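Side-chain contact in putative oxidoreductase (Staphylococcus aureus subsp. aureus, PDB 3IV4), which is probably a thiol-disulfide oxidoreductase of the thioredoxin superfamily, related to the monothiol bacilliredoxin BrxC: residues A85-F88 and M93-N96. Numbering follows the deposited sequence. Where two conformers were deposited one is given.
Sequences AFYF and MVWN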
# COMPACT_ATOMS: atom_id res chain seq x y z
N ALA A 85 -3.38 -2.50 -3.44
CA ALA A 85 -2.33 -2.77 -2.47
C ALA A 85 -1.31 -3.72 -3.06
O ALA A 85 -1.67 -4.60 -3.85
CB ALA A 85 -2.92 -3.35 -1.18
N PHE A 86 -0.05 -3.52 -2.68
CA PHE A 86 1.06 -4.31 -3.19
C PHE A 86 1.91 -4.77 -2.02
O PHE A 86 2.01 -4.08 -1.01
CB PHE A 86 1.97 -3.42 -4.06
CG PHE A 86 1.35 -2.97 -5.32
CD1 PHE A 86 1.47 -3.75 -6.48
CD2 PHE A 86 0.62 -1.77 -5.39
CE1 PHE A 86 0.89 -3.34 -7.67
CE2 PHE A 86 0.05 -1.36 -6.58
CZ PHE A 86 0.18 -2.15 -7.72
N TYR A 87 2.52 -5.93 -2.19
CA TYR A 87 3.46 -6.47 -1.22
C TYR A 87 4.77 -6.72 -1.92
O TYR A 87 4.82 -7.45 -2.94
CB TYR A 87 2.93 -7.77 -0.63
CG TYR A 87 3.76 -8.40 0.47
CD1 TYR A 87 4.32 -7.63 1.49
CD2 TYR A 87 3.95 -9.78 0.49
CE1 TYR A 87 5.08 -8.24 2.52
CE2 TYR A 87 4.68 -10.39 1.51
CZ TYR A 87 5.25 -9.62 2.52
OH TYR A 87 5.98 -10.25 3.52
N PHE A 88 5.82 -6.07 -1.40
CA PHE A 88 7.19 -6.22 -1.91
C PHE A 88 8.08 -6.97 -0.95
O PHE A 88 8.11 -6.68 0.25
CB PHE A 88 7.83 -4.84 -2.19
CG PHE A 88 7.12 -4.06 -3.25
CD1 PHE A 88 7.51 -4.16 -4.59
CD2 PHE A 88 6.03 -3.26 -2.93
CE1 PHE A 88 6.83 -3.45 -5.59
CE2 PHE A 88 5.34 -2.54 -3.92
CZ PHE A 88 5.74 -2.63 -5.24
N MSE A 93 7.84 -7.30 -6.37
CA MSE A 93 6.47 -7.56 -6.04
C MSE A 93 6.18 -9.04 -5.95
O MSE A 93 6.70 -9.87 -6.70
CB MSE A 93 5.52 -6.95 -7.04
CG MSE A 93 4.18 -7.26 -6.53
SE MSE A 93 2.80 -7.46 -7.73
CE MSE A 93 3.63 -7.82 -9.46
N VAL A 94 5.32 -9.38 -5.01
CA VAL A 94 4.92 -10.78 -4.90
C VAL A 94 3.41 -10.97 -4.79
O VAL A 94 2.92 -12.10 -4.84
CB VAL A 94 5.61 -11.52 -3.73
CG1 VAL A 94 7.15 -11.49 -3.87
CG2 VAL A 94 5.21 -10.94 -2.44
N TRP A 95 2.67 -9.86 -4.64
CA TRP A 95 1.21 -9.92 -4.46
C TRP A 95 0.62 -8.55 -4.71
O TRP A 95 1.25 -7.52 -4.41
CB TRP A 95 0.91 -10.35 -3.01
CG TRP A 95 -0.52 -10.26 -2.48
CD1 TRP A 95 -1.43 -11.30 -2.36
CD2 TRP A 95 -1.15 -9.12 -1.88
NE1 TRP A 95 -2.58 -10.85 -1.74
CE2 TRP A 95 -2.42 -9.52 -1.43
CE3 TRP A 95 -0.75 -7.78 -1.67
CZ2 TRP A 95 -3.31 -8.64 -0.82
CZ3 TRP A 95 -1.62 -6.92 -1.05
CH2 TRP A 95 -2.89 -7.35 -0.63
N ASN A 96 -0.59 -8.52 -5.26
CA ASN A 96 -1.38 -7.30 -5.26
C ASN A 96 -2.87 -7.66 -5.19
O ASN A 96 -3.27 -8.76 -5.58
CB ASN A 96 -1.08 -6.46 -6.51
CG ASN A 96 -1.63 -7.08 -7.78
OD1 ASN A 96 -2.79 -6.90 -8.11
ND2 ASN A 96 -0.78 -7.79 -8.51
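Y87 meets two residues of 93-96 through its backbone: its N gives a hydrogen bond to W95 O (3.0 Å), and its O takes one from V94 N (2.9 Å). V94 and W95 both lie opposite Y87, a classic beta bulge in which V94 turns out of the extended shape (psi -8°) to take up the extra residue. Weaker CA-H...O contacts add to the pairing, among them N96 CA to A85 O at 3.1 Å. The two strands form the C-terminal hairpin of the thioredoxin fold, with 92-98 as an outermost strand. Among the apolar contacts, the branched V94 at the bulge presses CG2 on Y87 CD2 (3.4 Å). The indole of W95, its CG anti to the backbone N (chi1 170°), extends alongside 85-88: CE3 packs on Y87 CB and CZ3 reaches A85 CB (3.8 Å), where a small methyl leaves room for the broad ring. Helix 104-110 covers this Y87 and W95 side. F86 and F88 face helix 66-76, where large rings suit a buried layer. F88 CE1 lies beside M93 CB (4.0 Å). F86 CD1 rests on N96 CB (3.7 Å), and the selenium of M93, a selenomethionine, approaches that ring's edge in a Met-aromatic contact, tentative because M93 has two conformers.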